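PDB 4O6R: aldehyde Dehydrogenase from Burkholderia cenocepacia, which probably oxidises aldehydes to carboxylic acids with NAD(P)+ as the electron acceptor, and is seen here with adenosine monophosphate bound. Local coordinates for residues D81-N86 against P111-C116; S314-G319 against V372-V377; T326-L331 against F392-T397. All coordinates share one frame; numbering follows the deposited sequence. Where two conformers were deposited one is given.

Interaction 1 comes first along the chain: it closes a loop of 24 residues, 21 of them helical and including helix 87-98, by setting helix 69-85 against helix 102-123. It is complete before the other two begin, and its nearest atoms stay about 16 Å from interaction 2 and about 12 Å from interaction 3. Interactions 2 and 3 cross, since 314-319, 326-331, 372-377 and 392-397 alternate between them. Their loops of 52 and 60 residues both return to the same sheet, where strands 375-378 and 395-401 are parallel neighbours. Thr375 N lies 2.9 Å from Pro394 O, a probable hydrogen bond that joins the two contacts at the start of these strands.

Interaction 1. Residues D81-N86 against P111-C116; sequences DAIEAN and PRTAAC. With NO3 (nitrate ion), chain F.
Ile83 and Glu84 of helix 69-85 meet Thr113 and Ala114 of helix 102-123 in a nearly antiparallel helix pair, with local axes 8.8 Å apart at an angle of 162°. Ala114 suits the centre: its small CB lets the CA atoms of Ile83 and Ala114 come within 6.0 Å. With CG1 beside the backbone N (chi1 -70°), Ile83 has CG2 anti to that N, 4.0 Å from Ala114 CB. The Ile83 and Thr113 side chains cross at about a right angle, Ile83 CD1 4.1 Å from Thr113 CG2. The threonine hydroxyl is used within its own helix, on the carbonyl of Asp109, so its methyl can serve the apolar seam.

Glu84, extended beyond CG, passes alongside the same alanine, its CG 3.6 Å from Ala114 CB. One water joins Glu84 OE2 to Pro111 O, donating to both, and OE1 makes salt bridges with Arg118 and with Arg74 of the second subunit. Elsewhere, Arg112 presents its guanidinium edge to a nitrate ion, probably from the crystallisation liquor: NH1 and NH2 both donate to nitrate O2. This is a close antiparallel helix pair, alanine at the closest approach, with Glu84 tying it to the second subunit.

Interaction 2. Residues S314-G319 against V372-V377; sequences SSIRIG and VRPTIV
Ile316 and Ile318 both pack on the Pro374 ring, at CG and CD respectively, where the strand that begins at Thr375 enters the mixed sheet of the catalytic domain of the aldehyde dehydrogenase fold, between antiparallel 353-356 and parallel 395-401. Segment 314-319 leaves the end of helix 302-315 in an extended course, so alternate residues face the same way: 316 and 318 turn their side chains toward 372-377. The contact is purely apolar, with no hydrogen bond across it, and each isoleucine reaches the rigid proline ring mainly with its terminal CD1.

In Ile318, CG1 beside the backbone N (chi1 -54°) and an extended chi2 (151°) carry CD1 toward Pro374, 3.7 Å from Pro374 CD. The same methyl touches Arg373 CG at 3.7 Å, using the aliphatic root of the arginine. Both Ile318 and Arg373 were modelled in two conformers, so these distances belong to one of them. Beyond CG the arginine bends at chi3, and its NH1 makes weak hydrogen bonds with Gly357 and Ser359.

The approach to the strand carries a local hydrogen bond: Thr375 OG1 donates to Arg373 O at 2.8 Å. Ile316 also packs on Phe494 of the third subunit. Its own chain is extended at chi2 (172°), and the side chains of Ile316 and Pro374 lie oblique to each other, Ile316 CD1 4.1 Å and CB 4.2 Å from Pro374 CG.

Interaction 3. Residues T326-L331 against F392-T397; sequences TEMGPL and FGPFVT
Pro394 is the centre of an inverse gamma turn (phi -82°, psi 70°), closed by a weak hydrogen bond of 2.7 Å from Phe395 N to Gly393 O, and its side chain points toward Met328 and Leu331 in the loop 326-331. A proline fits this turn because its ring already holds phi near the required value.

Met328 supplies a long unbranched arm. Its CG is anti to the backbone N (chi1 180°) and the chain runs straight until it bends at the thioether, so the side chain crosses that of Pro394 at about a right angle, with CE 3.6 Å and SD 3.9 Å from Pro394 CB. The short, branched apolar end of Leu331 puts CD2 3.7 Å from Pro394 CD while also packing on Val340 of helix 334-349. Phe282 of helix 270-282 touches both Met328 and Pro394, extending the apolar cluster.

The turn leads into strand 395-401 and carries the Phe-Gly-Pro sequence typical of the aldehyde dehydrogenase family. With carbon and sulfur as the touching atoms and no hydrogen bond between the segments, the contact has little directionality: complementary shape and exclusion of water hold the loop against the turn.

Interaction 1. Residues D81-N86 against P111-C116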
loop_
_atom_site.group_PDB
_atom_site.type_symbol
_atom_site.label_atom_id
_atom_site.label_comp_id
_atom_site.label_asym_id
_atom_site.label_seq_id
_atom_site.Cartn_x
_atom_site.Cartn_y
_atom_site.Cartn_z
ATOM N N ASP A 81 -7.194 -0.134 27.453
ATOM C CA ASP A 81 -7.959 0.614 28.453
ATOM C C ASP A 81 -7.724 0.072 29.840
ATOM O O ASP A 81 -7.591 0.841 30.787
ATOM C CB ASP A 81 -9.458 0.566 28.156
ATOM C CG ASP A 81 -9.855 1.445 26.982
ATOM O OD1 ASP A 81 -9.098 2.375 26.605
ATOM O OD2 ASP A 81 -10.962 1.220 26.457
ATOM N N ALA A 82 -7.702 -1.245 29.972
ATOM C CA ALA A 82 -7.505 -1.884 31.296
ATOM C C ALA A 82 -6.116 -1.550 31.883
ATOM O O ALA A 82 -5.948 -1.324 33.092
ATOM C CB ALA A 82 -7.683 -3.387 31.179
ATOM N N ILE A 83 -5.115 -1.531 31.019
ATOM C CA ILE A 83 -3.775 -1.127 31.434
ATOM C C ILE A 83 -3.810 0.287 31.993
ATOM O O ILE A 83 -3.342 0.540 33.126
ATOM C CB ILE A 83 -2.771 -1.241 30.269
ATOM C CG1 ILE A 83 -2.534 -2.718 29.943
ATOM C CG2 ILE A 83 -1.459 -0.524 30.590
ATOM C CD1 ILE A 83 -1.881 -2.957 28.573
ATOM N N GLU A 84 -4.415 1.202 31.243
ATOM C CA GLU A 84 -4.534 2.576 31.713
ATOM C C GLU A 84 -5.309 2.682 33.025
ATOM O O GLU A 84 -4.906 3.442 33.909
ATOM C CB GLU A 84 -5.127 3.484 30.642
ATOM C CG GLU A 84 -4.102 3.735 29.537
ATOM C CD GLU A 84 -4.646 4.446 28.296
ATOM O OE1 GLU A 84 -5.877 4.622 28.167
ATOM O OE2 GLU A 84 -3.825 4.776 27.413
ATOM N N ALA A 85 -6.392 1.919 33.162
ATOM C CA ALA A 85 -7.159 1.876 34.426
ATOM C C ALA A 85 -6.336 1.359 35.598
ATOM O O ALA A 85 -6.677 1.609 36.751
ATOM C CB ALA A 85 -8.419 1.040 34.269
ATOM N N ASN A 86 -5.283 0.615 35.311
ATOM C CA ASN A 86 -4.397 0.050 36.316
ATOM C C ASN A 86 -3.015 0.686 36.326
ATOM O O ASN A 86 -2.056 0.064 36.785
ATOM C CB ASN A 86 -4.272 -1.458 36.084
ATOM C CG ASN A 86 -5.521 -2.209 36.493
ATOM O OD1 ASN A 86 -5.727 -2.455 37.682
ATOM N ND2 ASN A 86 -6.387 -2.523 35.539
ATOM N N PRO A 111 2.203 4.065 29.842
ATOM C CA PRO A 111 1.603 4.709 28.669
ATOM C C PRO A 111 2.076 4.124 27.329
ATOM O O PRO A 111 1.265 3.959 26.433
ATOM C CB PRO A 111 2.069 6.170 28.790
ATOM C CG PRO A 111 2.282 6.368 30.245
ATOM C CD PRO A 111 2.829 5.054 30.743
ATOM N N ARG A 112 3.356 3.793 27.204
ATOM C CA ARG A 112 3.864 3.263 25.929
ATOM C C ARG A 112 3.269 1.897 25.661
ATOM O O ARG A 112 2.954 1.561 24.529
ATOM C CB ARG A 112 5.392 3.188 25.908
ATOM C CG ARG A 112 6.124 4.505 25.594
ATOM C CD ARG A 112 7.543 4.404 26.127
ATOM N NE ARG A 112 8.549 5.123 25.382
ATOM C CZ ARG A 112 9.870 4.960 25.513
ATOM N NH1 ARG A 112 10.382 4.073 26.361
ATOM N NH2 ARG A 112 10.695 5.706 24.787
ATOM N N THR A 113 3.110 1.102 26.722
ATOM C CA THR A 113 2.515 -0.226 26.620
ATOM C C THR A 113 1.067 -0.116 26.201
ATOM O O THR A 113 0.658 -0.760 25.259
ATOM C CB THR A 113 2.634 -0.992 27.960
ATOM O OG1 THR A 113 4.002 -1.014 28.367
ATOM C CG2 THR A 113 2.156 -2.400 27.825
ATOM N N ALA A 114 0.296 0.726 26.882
ATOM C CA ALA A 114 -1.094 0.965 26.487
ATOM C C ALA A 114 -1.223 1.460 25.024
ATOM O O ALA A 114 -2.052 0.971 24.258
ATOM C CB ALA A 114 -1.754 1.927 27.454
ATOM N N ALA A 115 -0.400 2.421 24.658
ATOM C CA ALA A 115 -0.429 3.010 23.326
ATOM C C ALA A 115 -0.160 1.978 22.249
ATOM O O ALA A 115 -0.798 1.989 21.198
ATOM C CB ALA A 115 0.588 4.134 23.218
ATOM N N CYS A 116 0.772 1.075 22.508
ATOM C CA CYS A 116 1.119 0.054 21.526
ATOM C C CYS A 116 0.009 -0.983 21.374
ATOM O O CYS A 116 -0.342 -1.325 20.263
ATOM C CB CYS A 116 2.445 -0.612 21.883
ATOM S SG CYS A 116 3.063 -1.747 20.603
HETATM N N NO3 F . 13.571 3.456 24.977
HETATM O O1 NO3 F . 12.782 2.788 24.303
HETATM O O2 NO3 F . 13.143 4.522 25.748
HETATM O O3 NO3 F . 14.928 3.149 25.002
HETATM O O HOH W 1 -1.188 5.561 26.866
#

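Interaction 2. Residues S314-G319 against V372-V377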
loop_
_atom_site.group_PDB
_atom_site.type_symbol
_atom_site.label_atom_id
_atom_site.label_comp_id
_atom_site.label_asym_id
_atom_site.label_seq_id
_atom_site.Cartn_x
_atom_site.Cartn_y
_atom_site.Cartn_z
ATOM N N SER A 314 26.253 14.690 36.723
ATOM C CA SER A 314 26.672 14.595 38.123
ATOM C C SER A 314 25.532 14.941 39.033
ATOM O O SER A 314 25.537 14.527 40.160
ATOM C CB SER A 314 27.806 15.572 38.448
ATOM O OG SER A 314 28.994 15.107 37.856
ATOM N N SER A 315 24.597 15.753 38.547
ATOM C CA SER A 315 23.489 16.230 39.343
ATOM C C SER A 315 22.290 15.237 39.385
ATOM O O SER A 315 21.381 15.408 40.174
ATOM C CB SER A 315 23.020 17.593 38.795
ATOM O OG SER A 315 22.169 17.404 37.659
ATOM N N ILE A 316 22.274 14.236 38.519
ATOM C CA ILE A 316 21.136 13.353 38.420
ATOM C C ILE A 316 20.888 12.693 39.771
ATOM O O ILE A 316 21.811 12.201 40.401
ATOM C CB ILE A 316 21.334 12.306 37.303
ATOM C CG1 ILE A 316 21.259 12.982 35.924
ATOM C CG2 ILE A 316 20.310 11.182 37.420
ATOM C CD1 ILE A 316 21.618 12.092 34.749
ATOM N N ARG A 317 19.628 12.684 40.203
ATOM C CA ARG A 317 19.277 12.196 41.541
ATOM C C ARG A 317 19.097 10.687 41.526
ATOM O O ARG A 317 18.123 10.171 40.959
ATOM C CB ARG A 317 18.010 12.869 42.022
ATOM C CG ARG A 317 18.142 14.389 42.135
ATOM C CD ARG A 317 16.940 14.989 42.831
ATOM N NE ARG A 317 15.700 14.799 42.063
ATOM C CZ ARG A 317 15.219 15.641 41.155
ATOM N NH1 ARG A 317 15.867 16.747 40.833
ATOM N NH2 ARG A 317 14.089 15.370 40.542
ATOM N N ILE A 318 20.066 9.987 42.106
ATOM C CA ILE A 318 20.057 8.525 42.137
ATOM C C ILE A 318 19.431 8.079 43.431
ATOM O O ILE A 318 19.737 8.624 44.484
ATOM C CB ILE A 318 21.467 7.946 42.112
ATOM C CG1 ILE A 318 22.261 8.497 40.923
ATOM C CG2 ILE A 318 21.412 6.418 42.110
ATOM C CD1 ILE A 318 23.757 8.559 41.208
ATOM N N GLY A 319 18.578 7.077 43.373
ATOM C CA GLY A 319 17.967 6.579 44.594
ATOM C C GLY A 319 16.875 5.547 44.428
ATOM O O GLY A 319 16.757 4.923 43.382
ATOM N N VAL A 372 24.927 2.357 40.253
ATOM C CA VAL A 372 26.131 2.998 39.759
ATOM C C VAL A 372 25.796 4.416 39.294
ATOM O O VAL A 372 24.703 4.670 38.777
ATOM C CB VAL A 372 26.815 2.139 38.674
ATOM C CG1 VAL A 372 25.949 1.963 37.455
ATOM C CG2 VAL A 372 28.153 2.731 38.277
ATOM N N ARG A 373 26.721 5.341 39.495
ATOM C CA ARG A 373 26.509 6.721 39.090
ATOM C C ARG A 373 26.609 6.874 37.574
ATOM O O ARG A 373 27.272 6.088 36.920
ATOM C CB ARG A 373 27.533 7.642 39.747
ATOM C CG ARG A 373 27.393 7.706 41.264
ATOM C CD ARG A 373 28.452 8.599 41.884
ATOM N NE ARG A 373 29.762 8.301 41.321
ATOM C CZ ARG A 373 30.773 7.738 41.972
ATOM N NH1 ARG A 373 31.892 7.508 41.296
ATOM N NH2 ARG A 373 30.697 7.431 43.290
ATOM N N PRO A 374 25.928 7.882 37.022
ATOM C CA PRO A 374 26.074 8.191 35.598
ATOM C C PRO A 374 27.540 8.389 35.283
ATOM O O PRO A 374 28.229 9.127 35.993
ATOM C CB PRO A 374 25.292 9.497 35.428
ATOM C CG PRO A 374 24.297 9.492 36.536
ATOM C CD PRO A 374 24.948 8.760 37.690
ATOM N N THR A 375 28.015 7.690 34.267
ATOM C CA THR A 375 29.435 7.593 33.974
ATOM C C THR A 375 29.698 8.095 32.540
ATOM O O THR A 375 28.997 7.710 31.602
ATOM C CB THR A 375 29.899 6.150 34.161
ATOM O OG1 THR A 375 29.674 5.743 35.520
ATOM C CG2 THR A 375 31.345 6.003 33.860
ATOM N N ILE A 376 30.664 8.999 32.421
ATOM C CA ILE A 376 31.079 9.605 31.166
ATOM C C ILE A 376 32.581 9.400 30.998
ATOM O O ILE A 376 33.359 9.840 31.848
ATOM C CB ILE A 376 30.758 11.123 31.167
ATOM C CG1 ILE A 376 29.263 11.356 31.300
ATOM C CG2 ILE A 376 31.258 11.809 29.889
ATOM C CD1 ILE A 376 28.928 12.815 31.551
ATOM N N VAL A 377 32.982 8.761 29.897
ATOM C CA VAL A 377 34.376 8.449 29.643
ATOM C C VAL A 377 34.765 8.985 28.289
ATOM O O VAL A 377 34.131 8.645 27.292
ATOM C CB VAL A 377 34.637 6.927 29.606
ATOM C CG1 VAL A 377 36.065 6.643 29.212
ATOM C CG2 VAL A 377 34.324 6.304 30.942
#

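Interaction 3. Residues T326-L331 against F392-T397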
loop_
_atom_site.group_PDB
_atom_site.type_symbol
_atom_site.label_atom_id
_atom_site.label_comp_id
_atom_site.label_asym_id
_atom_site.label_seq_id
_atom_site.Cartn_x
_atom_site.Cartn_y
_atom_site.Cartn_z
ATOM N N THR A 326 13.146 10.483 42.587
ATOM C CA THR A 326 14.280 9.760 41.993
ATOM C C THR A 326 14.303 9.886 40.472
ATOM O O THR A 326 13.292 9.682 39.832
ATOM C CB THR A 326 14.260 8.267 42.348
ATOM O OG1 THR A 326 14.482 8.109 43.757
ATOM C CG2 THR A 326 15.312 7.466 41.529
ATOM N N GLU A 327 15.468 10.231 39.917
ATOM C CA GLU A 327 15.650 10.381 38.471
ATOM C C GLU A 327 16.352 9.191 37.831
ATOM O O GLU A 327 16.159 8.939 36.653
ATOM C CB GLU A 327 16.455 11.629 38.153
ATOM C CG GLU A 327 15.757 12.935 38.502
ATOM C CD GLU A 327 16.629 14.156 38.243
ATOM O OE1 GLU A 327 17.835 14.157 38.635
ATOM O OE2 GLU A 327 16.100 15.124 37.636
ATOM N N MET A 328 17.187 8.492 38.597
ATOM C CA MET A 328 17.857 7.293 38.126
ATOM C C MET A 328 17.860 6.229 39.221
ATOM O O MET A 328 18.228 6.484 40.341
ATOM C CB MET A 328 19.293 7.584 37.686
ATOM C CG MET A 328 20.020 6.325 37.194
ATOM S SD MET A 328 21.715 6.563 36.548
ATOM C CE MET A 328 21.255 7.131 34.984
ATOM N N GLY A 329 17.429 5.027 38.865
ATOM C CA GLY A 329 17.424 3.920 39.790
ATOM C C GLY A 329 18.647 3.054 39.656
ATOM O O GLY A 329 19.640 3.425 39.013
ATOM N N PRO A 330 18.583 1.874 40.253
ATOM C CA PRO A 330 19.683 0.955 40.148
ATOM C C PRO A 330 19.613 0.202 38.843
ATOM O O PRO A 330 18.578 0.237 38.176
ATOM C CB PRO A 330 19.426 -0.005 41.313
ATOM C CG PRO A 330 17.947 -0.046 41.412
ATOM C CD PRO A 330 17.479 1.328 41.056
ATOM N N LEU A 331 20.682 -0.513 38.515
ATOM C CA LEU A 331 20.641 -1.499 37.438
ATOM C C LEU A 331 19.796 -2.693 37.859
ATOM O O LEU A 331 19.545 -2.897 39.038
ATOM C CB LEU A 331 22.041 -1.957 37.070
ATOM C CG LEU A 331 23.022 -0.837 36.730
ATOM C CD1 LEU A 331 24.303 -1.395 36.149
ATOM C CD2 LEU A 331 22.423 0.137 35.754
ATOM N N PHE A 392 25.627 -1.257 28.192
ATOM C CA PHE A 392 24.198 -1.436 28.570
ATOM C C PHE A 392 23.934 -0.874 29.964
ATOM O O PHE A 392 23.065 -1.366 30.663
ATOM C CB PHE A 392 23.772 -2.922 28.497
ATOM C CG PHE A 392 22.309 -3.135 28.194
ATOM C CD1 PHE A 392 21.794 -2.800 26.963
ATOM C CD2 PHE A 392 21.458 -3.707 29.128
ATOM C CE1 PHE A 392 20.459 -3.020 26.656
ATOM C CE2 PHE A 392 20.109 -3.929 28.839
ATOM C CZ PHE A 392 19.610 -3.583 27.605
ATOM N N GLY A 393 24.686 0.150 30.354
ATOM C CA GLY A 393 24.513 0.803 31.670
ATOM C C GLY A 393 24.530 2.299 31.432
ATOM O O GLY A 393 24.610 2.742 30.255
ATOM N N PRO A 394 24.482 3.091 32.520
ATOM C CA PRO A 394 24.381 4.541 32.385
ATOM C C PRO A 394 25.779 5.068 32.122
ATOM O O PRO A 394 26.388 5.693 32.983
ATOM C CB PRO A 394 23.864 4.985 33.754
ATOM C CG PRO A 394 24.422 3.965 34.704
ATOM C CD PRO A 394 24.401 2.661 33.926
ATOM N N PHE A 395 26.285 4.759 30.933
ATOM C CA PHE A 395 27.705 4.821 30.647
ATOM C C PHE A 395 27.859 5.304 29.220
ATOM O O PHE A 395 27.455 4.630 28.314
ATOM C CB PHE A 395 28.294 3.403 30.812
ATOM C CG PHE A 395 29.775 3.298 30.621
ATOM C CD1 PHE A 395 30.366 3.554 29.382
ATOM C CD2 PHE A 395 30.591 2.858 31.654
ATOM C CE1 PHE A 395 31.734 3.433 29.217
ATOM C CE2 PHE A 395 31.956 2.706 31.479
ATOM C CZ PHE A 395 32.542 2.997 30.265
ATOM N N VAL A 396 28.426 6.483 29.029
ATOM C CA VAL A 396 28.590 7.022 27.670
ATOM C C VAL A 396 30.065 7.246 27.337
ATOM O O VAL A 396 30.841 7.691 28.176
ATOM C CB VAL A 396 27.725 8.298 27.454
ATOM C CG1 VAL A 396 28.081 9.389 28.459
ATOM C CG2 VAL A 396 27.804 8.785 26.001
ATOM N N THR A 397 30.435 6.862 26.123
ATOM C CA THR A 397 31.777 7.030 25.615
ATOM C C THR A 397 31.829 8.185 24.617
ATOM O O THR A 397 31.047 8.230 23.668
ATOM C CB THR A 397 32.274 5.748 24.961
ATOM O OG1 THR A 397 32.204 4.682 25.927
ATOM C CG2 THR A 397 33.724 5.928 24.470
#